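Local coordinates for protein putative 4-Hydroxy-2-oxoglutarate aldolase / 2-dehydro-3-deoxyphosphogluconate aldolase (Yersinia enterocolitica, PDB 3LM7) that is a putative aldolase of the KDGP aldolase family, with the parallel strands and surrounding helices of a TIM-barrel-type fold, at residues A[145-150]-A[176-181]; A[153-158]-A[184-189]; A[94-99]-A[161-166]. All coordinates share one frame; numbering follows the deposited sequence.

How the contacts relate
Contact 3 opens first along the chain: residues 94-99 wait until 161-166 to be met, a loop of 61 intervening residues. Inside that interval begin contact 1, at 145-150, and contact 2, at 153-158; each closes after 25 residues, at 176-181 and 184-189, both beyond the end of contact 3. All three pairs therefore cross one another. Contacts 1 and 2, with centres about 10 Å apart, join helix 147-156 to helix 173-185 and the turn after it, on the outside of the sheet. Contact 3 works near the middle of the chain, spanning strands 94-95 and 161-164, and its Phe164 touches Val179 of contact 1.

Contact 1 (A[145-150]-A[176-181]); sequences VPVTTA and YRFVAE
Val147 pushes its branched side chain into the angle between Phe178 and Val179, and all three residues meet through carbon alone. Its CB stands in the plane of the Phe178 ring, at the edge, 3.9 Å from Phe178 CE2. The ring thus presents its CD2-CE2 side to the valine and not a face, and the two side chains slide past each other in opposite directions. Phe178 gets there through its first torsion: CG lies anti to the backbone N (chi1 -171°), which swings the ring nearer to Val147 than the direction of the CB bond alone would suggest. Against Val179 the arrangement differs. Here the two valines cross at about a right angle, Val147 CG2 meeting Val179 CG2 at 4.0 Å, while Val147 CG1 lies over the backbone at 4.1 Å from Val179 CA. The nearest CA pair across the segments, Val147 and Val179, is 6.5 Å apart, consistent with such short side chains filling the gap. Only 140 Å² is buried in total, so the junction is small. Burial is uneven: both valines are enclosed, Val179 also resting on Leu190 of strand 189-192, whereas Phe178 lies at the exposed margin and also touches Val126. Pro146 occupies the N-cap position just before Val147, which places the contact at the first turn of helix 147-156. This helix and helix 173-185 flank strand 161-164 in sequence, consistent with the TIM-barrel family.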
loop_
_atom_site.group_PDB
_atom_site.type_symbol
_atom_site.label_atom_id
_atom_site.label_comp_id
_atom_site.label_asym_id
_atom_site.label_seq_id
_atom_site.Cartn_x
_atom_site.Cartn_y
_atom_site.Cartn_z
ATOM N N VAL A 145 0.685 16.862 19.850
ATOM C CA VAL A 145 -0.271 17.189 18.793
ATOM C C VAL A 145 -1.021 15.932 18.430
ATOM O O VAL A 145 -0.632 14.825 18.779
ATOM C CB VAL A 145 0.410 17.810 17.531
ATOM C CG1 VAL A 145 1.357 18.956 17.893
ATOM C CG2 VAL A 145 1.187 16.682 16.698
ATOM N N PRO A 146 -2.124 16.100 17.725
ATOM C CA PRO A 146 -2.895 14.920 17.350
ATOM C C PRO A 146 -2.106 14.065 16.373
ATOM O O PRO A 146 -1.374 14.590 15.542
ATOM C CB PRO A 146 -4.152 15.520 16.665
ATOM C CG PRO A 146 -4.272 16.958 17.309
ATOM C CD PRO A 146 -2.839 17.387 17.570
ATOM N N VAL A 147 -2.266 12.750 16.470
ATOM C CA VAL A 147 -1.577 11.834 15.539
ATOM C C VAL A 147 -1.822 12.222 14.073
ATOM O O VAL A 147 -0.833 12.285 13.284
ATOM C CB VAL A 147 -1.936 10.330 15.825
ATOM C CG1 VAL A 147 -1.389 9.384 14.717
ATOM C CG2 VAL A 147 -1.408 9.960 17.276
ATOM N N THR A 148 -3.094 12.430 13.693
ATOM C CA THR A 148 -3.406 12.731 12.300
ATOM C C THR A 148 -2.692 14.012 11.845
ATOM O O THR A 148 -2.170 14.148 10.662
ATOM C CB THR A 148 -4.922 12.881 12.097
ATOM O OG1 THR A 148 -5.481 13.771 13.129
ATOM C CG2 THR A 148 -5.545 11.452 12.140
ATOM N N THR A 149 -2.674 14.972 12.751
ATOM C CA THR A 149 -1.966 16.244 12.419
ATOM C C THR A 149 -0.468 15.998 12.276
ATOM O O THR A 149 0.124 16.531 11.337
ATOM C CB THR A 149 -2.246 17.304 13.497
ATOM O OG1 THR A 149 -3.687 17.381 13.677
ATOM C CG2 THR A 149 -1.678 18.715 13.026
ATOM N N ALA A 150 0.166 15.193 13.157
ATOM C CA ALA A 150 1.623 14.904 13.010
ATOM C C ALA A 150 1.897 14.192 11.715
ATOM O O ALA A 150 2.867 14.522 11.038
ATOM C CB ALA A 150 2.175 14.037 14.217
ATOM N N TYR A 176 0.352 2.814 20.319
ATOM C CA TYR A 176 0.906 2.266 19.084
ATOM C C TYR A 176 -0.240 1.853 18.168
ATOM O O TYR A 176 -0.199 2.152 16.957
ATOM C CB TYR A 176 1.862 1.115 19.396
ATOM C CG TYR A 176 2.318 0.308 18.211
ATOM C CD1 TYR A 176 3.065 0.905 17.170
ATOM C CD2 TYR A 176 2.053 -1.045 18.152
ATOM C CE1 TYR A 176 3.496 0.178 16.078
ATOM C CE2 TYR A 176 2.512 -1.850 17.027
ATOM C CZ TYR A 176 3.202 -1.216 16.005
ATOM O OH TYR A 176 3.665 -1.922 14.917
ATOM N N ARG A 177 -1.259 1.216 18.731
ATOM C CA ARG A 177 -2.306 0.678 17.913
ATOM C C ARG A 177 -3.037 1.846 17.206
ATOM O O ARG A 177 -3.418 1.776 16.030
ATOM C CB ARG A 177 -3.293 -0.145 18.779
ATOM C CG ARG A 177 -4.379 -0.832 17.868
ATOM C CD ARG A 177 -5.376 -1.732 18.668
ATOM N NE ARG A 177 -4.709 -2.486 19.750
ATOM C CZ ARG A 177 -4.702 -2.129 21.049
ATOM N NH1 ARG A 177 -5.353 -1.006 21.522
ATOM N NH2 ARG A 177 -4.042 -2.905 21.896
ATOM N N PHE A 178 -3.266 2.899 17.981
ATOM C CA PHE A 178 -3.915 4.087 17.453
ATOM C C PHE A 178 -3.091 4.652 16.309
ATOM O O PHE A 178 -3.665 5.046 15.293
ATOM C CB PHE A 178 -4.093 5.143 18.564
ATOM C CG PHE A 178 -4.962 6.311 18.132
ATOM C CD1 PHE A 178 -6.296 6.367 18.464
ATOM C CD2 PHE A 178 -4.408 7.362 17.369
ATOM C CE1 PHE A 178 -7.090 7.486 18.021
ATOM C CE2 PHE A 178 -5.204 8.472 16.959
ATOM C CZ PHE A 178 -6.524 8.534 17.286
ATOM N N VAL A 179 -1.795 4.786 16.500
ATOM C CA VAL A 179 -0.899 5.331 15.432
ATOM C C VAL A 179 -0.990 4.461 14.172
ATOM O O VAL A 179 -1.032 4.994 13.044
ATOM C CB VAL A 179 0.541 5.427 15.938
ATOM C CG1 VAL A 179 1.563 5.726 14.834
ATOM C CG2 VAL A 179 0.650 6.593 17.052
ATOM N N ALA A 180 -0.977 3.139 14.384
ATOM C CA ALA A 180 -1.109 2.188 13.288
ATOM C C ALA A 180 -2.419 2.397 12.512
ATOM O O ALA A 180 -2.423 2.442 11.263
ATOM C CB ALA A 180 -0.977 0.742 13.831
ATOM N N GLU A 181 -3.537 2.581 13.222
ATOM C CA GLU A 181 -4.843 2.799 12.514
ATOM C C GLU A 181 -4.868 4.116 11.743
ATOM O O GLU A 181 -5.370 4.163 10.607
ATOM C CB GLU A 181 -6.003 2.740 13.502
ATOM C CG GLU A 181 -5.747 1.601 14.423
ATOM C CD GLU A 181 -6.818 0.645 14.501
ATOM O OE1 GLU A 181 -7.136 0.156 13.358
ATOM O OE2 GLU A 181 -7.288 0.364 15.683
#

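Contact 2 (A[153-158]-A[184-189]); sequences MLKDMG and AATGFW
Thr186 receives the end of Lys155 from across the contact: Lys155 NZ donates to Thr186 O at 2.9 Å, in the carbonyl plane and on a lone pair, with a C=O...N angle of 140°. The lysine chain is extended beyond CG, and this carries the amine over the gap. The same NZ forms a salt bridge with the terminal carboxylate of Gln249 of the second subunit, so the bond to Thr186 lies at the dimer interface. The Thr186 hydroxyl is engaged separately, bonding back to Ala182 O in the last turn of helix 173-185. Gly187 follows with positive phi (69°) as the C-prime residue of a Schellman motif, which ends helix 173-185 and redirects the chain. The CB bond of Phe188 points toward helix 147-156. The aliphatic part of Lys155 runs alongside this side chain in the opposite direction, Lys155 CG coming to 3.6 Å from Phe188 CE1. The Leu154 and Phe188 side chains cross at about a right angle, with Leu154 CB 3.7 Å from Phe188 CZ. One ring is therefore shared between two successive residues of the helix. Trp189, next in line, starts strand 189-192 and is hydrogen-bonded through its backbone to Val162. Phe188 and Leu154 both rest on Val162 of strand 161-164, Ile151 covers Thr186 and Phe188 from within helix 147-156, and Val102 of helix 102-109 borders Leu154.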
loop_
_atom_site.group_PDB
_atom_site.type_symbol
_atom_site.label_atom_id
_atom_site.label_comp_id
_atom_site.label_asym_id
_atom_site.label_seq_id
_atom_site.Cartn_x
_atom_site.Cartn_y
_atom_site.Cartn_z
HETATM N N MSE A 153 1.758 16.742 8.932
HETATM C CA MSE A 153 3.002 17.595 8.936
HETATM C C MSE A 153 4.200 16.819 8.352
HETATM O O MSE A 153 4.985 17.387 7.554
HETATM C CB MSE A 153 3.332 18.101 10.366
HETATM C CG MSE A 153 2.260 19.030 10.844
HETATM SE SE MSE A 153 2.506 19.563 12.716
HETATM C CE MSE A 153 3.976 20.798 12.442
ATOM N N LEU A 154 4.364 15.549 8.737
ATOM C CA LEU A 154 5.438 14.693 8.141
ATOM C C LEU A 154 5.293 14.630 6.613
ATOM O O LEU A 154 6.293 14.855 5.881
ATOM C CB LEU A 154 5.369 13.291 8.745
ATOM C CG LEU A 154 5.917 13.269 10.192
ATOM C CD1 LEU A 154 5.709 11.940 10.840
ATOM C CD2 LEU A 154 7.456 13.597 10.286
ATOM N N LYS A 155 4.051 14.418 6.129
ATOM C CA LYS A 155 3.832 14.412 4.657
ATOM C C LYS A 155 4.203 15.752 4.040
ATOM O O LYS A 155 4.900 15.804 2.988
ATOM C CB LYS A 155 2.369 14.104 4.306
ATOM C CG LYS A 155 1.880 12.632 4.603
ATOM C CD LYS A 155 0.371 12.554 4.176
ATOM C CE LYS A 155 -0.176 11.146 4.196
ATOM N NZ LYS A 155 -1.635 11.269 4.030
ATOM N N ASP A 156 3.756 16.838 4.673
ATOM C CA ASP A 156 4.064 18.186 4.170
ATOM C C ASP A 156 5.572 18.399 4.116
ATOM O O ASP A 156 6.080 19.192 3.290
ATOM C CB ASP A 156 3.477 19.265 5.108
ATOM C CG ASP A 156 1.975 19.405 4.982
ATOM O OD1 ASP A 156 1.440 19.073 3.903
ATOM O OD2 ASP A 156 1.338 19.922 5.943
HETATM N N MSE A 157 6.298 17.758 5.025
HETATM C CA MSE A 157 7.774 17.900 5.038
HETATM C C MSE A 157 8.518 16.918 4.108
HETATM O O MSE A 157 9.706 17.008 4.002
HETATM C CB MSE A 157 8.305 17.860 6.486
HETATM C CG MSE A 157 7.794 19.107 7.264
HETATM SE SE MSE A 157 8.343 19.152 9.095
HETATM C CE MSE A 157 8.030 17.380 9.628
ATOM N N GLY A 158 7.816 16.055 3.374
ATOM C CA GLY A 158 8.521 15.123 2.477
ATOM C C GLY A 158 8.779 13.780 3.163
ATOM O O GLY A 158 9.447 12.907 2.582
ATOM N N ALA A 184 -2.640 3.650 8.568
ATOM C CA ALA A 184 -3.436 2.896 7.573
ATOM C C ALA A 184 -4.454 3.845 6.950
ATOM O O ALA A 184 -4.643 3.850 5.721
ATOM C CB ALA A 184 -4.161 1.684 8.264
ATOM N N ALA A 185 -5.142 4.612 7.785
ATOM C CA ALA A 185 -6.193 5.528 7.229
ATOM C C ALA A 185 -5.616 6.534 6.221
ATOM O O ALA A 185 -6.281 6.914 5.246
ATOM C CB ALA A 185 -6.899 6.308 8.397
ATOM N N THR A 186 -4.403 7.026 6.501
ATOM C CA THR A 186 -3.842 8.132 5.738
ATOM C C THR A 186 -2.859 7.627 4.695
ATOM O O THR A 186 -2.185 8.438 4.087
ATOM C CB THR A 186 -3.056 9.134 6.684
ATOM O OG1 THR A 186 -2.055 8.424 7.437
ATOM C CG2 THR A 186 -4.038 9.801 7.694
ATOM N N GLY A 187 -2.727 6.302 4.529
ATOM C CA GLY A 187 -1.741 5.784 3.557
ATOM C C GLY A 187 -0.285 6.004 3.956
ATOM O O GLY A 187 0.591 6.049 3.104
ATOM N N PHE A 188 -0.008 6.154 5.248
ATOM C CA PHE A 188 1.372 6.466 5.695
ATOM C C PHE A 188 1.995 5.206 6.327
ATOM O O PHE A 188 1.302 4.245 6.662
ATOM C CB PHE A 188 1.366 7.640 6.700
ATOM C CG PHE A 188 2.611 8.485 6.683
ATOM C CD1 PHE A 188 3.000 9.168 5.516
ATOM C CD2 PHE A 188 3.358 8.678 7.876
ATOM C CE1 PHE A 188 4.162 9.995 5.509
ATOM C CE2 PHE A 188 4.483 9.542 7.876
ATOM C CZ PHE A 188 4.874 10.208 6.683
ATOM N N TRP A 189 3.320 5.177 6.376
ATOM C CA TRP A 189 4.068 3.983 6.791
ATOM C C TRP A 189 4.538 4.102 8.213
ATOM O O TRP A 189 4.547 5.194 8.797
ATOM C CB TRP A 189 5.252 3.780 5.827
ATOM C CG TRP A 189 4.771 3.727 4.365
ATOM C CD1 TRP A 189 3.475 3.442 3.893
ATOM C CD2 TRP A 189 5.578 3.943 3.213
ATOM N NE1 TRP A 189 3.460 3.523 2.523
ATOM C CE2 TRP A 189 4.731 3.805 2.070
ATOM C CE3 TRP A 189 6.964 4.205 3.024
ATOM C CZ2 TRP A 189 5.213 3.956 0.747
ATOM C CZ3 TRP A 189 7.444 4.406 1.662
ATOM C CH2 TRP A 189 6.545 4.269 0.563
#

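Contact 3 (A[94-99]-A[161-166]); sequences HVNQVF and SVKFFP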
loop_
_atom_site.group_PDB
_atom_site.type_symbol
_atom_site.label_atom_id
_atom_site.label_comp_id
_atom_site.label_asym_id
_atom_site.label_seq_id
_atom_site.Cartn_x
_atom_site.Cartn_y
_atom_site.Cartn_z
ATOM N N HIS A 94 17.183 4.189 2.914
ATOM C CA HIS A 94 16.460 4.557 4.133
ATOM C C HIS A 94 17.257 5.544 4.967
ATOM O O HIS A 94 18.503 5.400 5.089
ATOM C CB HIS A 94 16.231 3.275 4.998
ATOM C CG HIS A 94 15.361 3.527 6.191
ATOM N ND1 HIS A 94 15.879 3.833 7.425
ATOM C CD2 HIS A 94 14.005 3.536 6.331
ATOM C CE1 HIS A 94 14.886 3.972 8.290
ATOM N NE2 HIS A 94 13.740 3.812 7.645
ATOM N N VAL A 95 16.545 6.512 5.590
ATOM C CA VAL A 95 17.219 7.507 6.408
ATOM C C VAL A 95 16.419 7.652 7.705
ATOM O O VAL A 95 15.191 7.779 7.638
ATOM C CB VAL A 95 17.196 8.903 5.689
ATOM C CG1 VAL A 95 17.716 10.080 6.603
ATOM C CG2 VAL A 95 18.001 8.839 4.313
ATOM N N ASN A 96 17.094 7.619 8.856
ATOM C CA ASN A 96 16.441 7.889 10.115
ATOM C C ASN A 96 16.531 9.394 10.350
ATOM O O ASN A 96 17.646 9.946 10.368
ATOM C CB ASN A 96 17.157 7.198 11.282
ATOM C CG ASN A 96 16.892 5.677 11.311
ATOM O OD1 ASN A 96 15.837 5.213 11.781
ATOM N ND2 ASN A 96 17.817 4.924 10.748
ATOM N N GLN A 97 15.409 10.048 10.653
ATOM C CA GLN A 97 15.479 11.462 11.039
ATOM C C GLN A 97 14.628 11.761 12.286
ATOM O O GLN A 97 13.701 11.025 12.598
ATOM C CB GLN A 97 15.026 12.436 9.913
ATOM C CG GLN A 97 16.189 12.960 9.000
ATOM C CD GLN A 97 17.197 13.781 9.801
ATOM O OE1 GLN A 97 16.989 14.063 10.991
ATOM N NE2 GLN A 97 18.338 14.057 9.194
ATOM N N VAL A 98 14.931 12.903 12.946
ATOM C CA VAL A 98 14.014 13.497 13.932
ATOM C C VAL A 98 13.018 14.396 13.186
ATOM O O VAL A 98 13.220 14.724 12.023
ATOM C CB VAL A 98 14.766 14.253 15.047
ATOM C CG1 VAL A 98 15.620 13.205 15.818
ATOM C CG2 VAL A 98 15.599 15.429 14.513
ATOM N N PHE A 99 11.942 14.775 13.857
ATOM C CA PHE A 99 10.805 15.394 13.172
ATOM C C PHE A 99 11.307 16.641 12.422
ATOM O O PHE A 99 10.856 16.915 11.279
ATOM C CB PHE A 99 9.750 15.740 14.267
ATOM C CG PHE A 99 8.496 16.383 13.735
ATOM C CD1 PHE A 99 7.410 15.594 13.410
ATOM C CD2 PHE A 99 8.417 17.794 13.572
ATOM C CE1 PHE A 99 6.205 16.175 12.887
ATOM C CE2 PHE A 99 7.249 18.385 13.040
ATOM C CZ PHE A 99 6.127 17.562 12.733
ATOM N N SER A 161 7.455 7.981 6.529
ATOM C CA SER A 161 6.996 7.096 7.637
ATOM C C SER A 161 7.120 7.752 9.001
ATOM O O SER A 161 7.910 8.695 9.220
ATOM C CB SER A 161 7.793 5.782 7.675
ATOM O OG SER A 161 9.165 6.076 7.865
ATOM N N VAL A 162 6.373 7.208 9.929
ATOM C CA VAL A 162 6.534 7.599 11.326
ATOM C C VAL A 162 7.508 6.606 11.970
ATOM O O VAL A 162 7.288 5.382 11.858
ATOM C CB VAL A 162 5.162 7.436 12.047
ATOM C CG1 VAL A 162 5.286 7.346 13.637
ATOM C CG2 VAL A 162 4.168 8.529 11.553
ATOM N N LYS A 163 8.545 7.119 12.666
ATOM C CA LYS A 163 9.290 6.228 13.546
ATOM C C LYS A 163 8.705 6.473 14.953
ATOM O O LYS A 163 8.698 7.606 15.402
ATOM C CB LYS A 163 10.779 6.580 13.559
ATOM C CG LYS A 163 11.459 5.659 14.593
ATOM C CD LYS A 163 12.845 6.114 15.006
ATOM C CE LYS A 163 13.828 5.125 14.397
ATOM N NZ LYS A 163 15.211 5.743 14.449
ATOM N N PHE A 164 8.057 5.481 15.550
ATOM C CA PHE A 164 7.385 5.687 16.805
ATOM C C PHE A 164 8.334 5.146 17.848
ATOM O O PHE A 164 8.506 3.933 17.942
ATOM C CB PHE A 164 6.069 4.934 16.808
ATOM C CG PHE A 164 5.131 5.291 17.945
ATOM C CD1 PHE A 164 4.736 6.589 18.169
ATOM C CD2 PHE A 164 4.617 4.289 18.755
ATOM C CE1 PHE A 164 3.843 6.900 19.196
ATOM C CE2 PHE A 164 3.686 4.613 19.834
ATOM C CZ PHE A 164 3.316 5.863 20.017
ATOM N N PHE A 165 8.888 6.043 18.655
ATOM C CA PHE A 165 10.001 5.698 19.517
ATOM C C PHE A 165 9.990 6.638 20.697
ATOM O O PHE A 165 9.722 7.825 20.500
ATOM C CB PHE A 165 11.314 5.918 18.734
ATOM C CG PHE A 165 12.543 5.728 19.585
ATOM C CD1 PHE A 165 13.019 4.453 19.860
ATOM C CD2 PHE A 165 13.228 6.856 20.092
ATOM C CE1 PHE A 165 14.183 4.275 20.667
ATOM C CE2 PHE A 165 14.363 6.721 20.846
ATOM C CZ PHE A 165 14.844 5.403 21.166
ATOM N N PRO A 166 10.353 6.182 21.887
ATOM C CA PRO A 166 10.688 4.795 22.338
ATOM C C PRO A 166 9.416 4.031 22.668
ATOM O O PRO A 166 8.542 4.492 23.440
ATOM C CB PRO A 166 11.541 5.024 23.609
ATOM C CG PRO A 166 10.783 6.314 24.258
ATOM C CD PRO A 166 10.581 7.197 22.960
HETATM O O HOH W 1 14.523 8.313 13.331
#
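Lys163 reaches across to Asn96 and ends in a hydrogen bond, NZ to OD1 at 2.8 Å, the close part of a contact that buries just 102 Å² in all. The neighbouring carbon belongs to it as well, since Lys163 CE lies 3.3 Å from Asn96 OD1. The amine does not use a lone pair of the amide in its plane. It sits above the carbonyl plane, 49° out of it, with a C=O...N angle of 119°. A bend in the lysine chain at chi3 (-109°) turns its end, and with it NZ, toward Asn96 OD1. Asn96 is well fixed for this: OD1 also accepts from Asn117 ND2 of the intervening strand 115-120, and Asn96 ND2 donates to Val70 O. Two bonds thus grip the oxygen and a third steadies the other end of the amide.

The remainder is looser. The backbones stay apart, 8.1 Å between Asn96 CA and Lys163 CA, and toward Gln97 the link is made by a water. This water accepts from Lys163 NZ at 2.9 Å and donates to Gln97 O at 2.9 Å, bridging a span the side chain does not close directly. The CB bond of Gln97 points away, and its OE1 bonds to the backbone N of Val98 and to Ser80 OG, while NE2 bonds to Ser105 OG.

Asn96 and Lys163 are both buried, near the centre of the chain, on the sheet of the barrel. Chemically, the amine is a donor to two neutral oxygens, an amide and a water, and finds no carboxylate across the contact; its position is consistent with hydrogen bonding within a polar interior network.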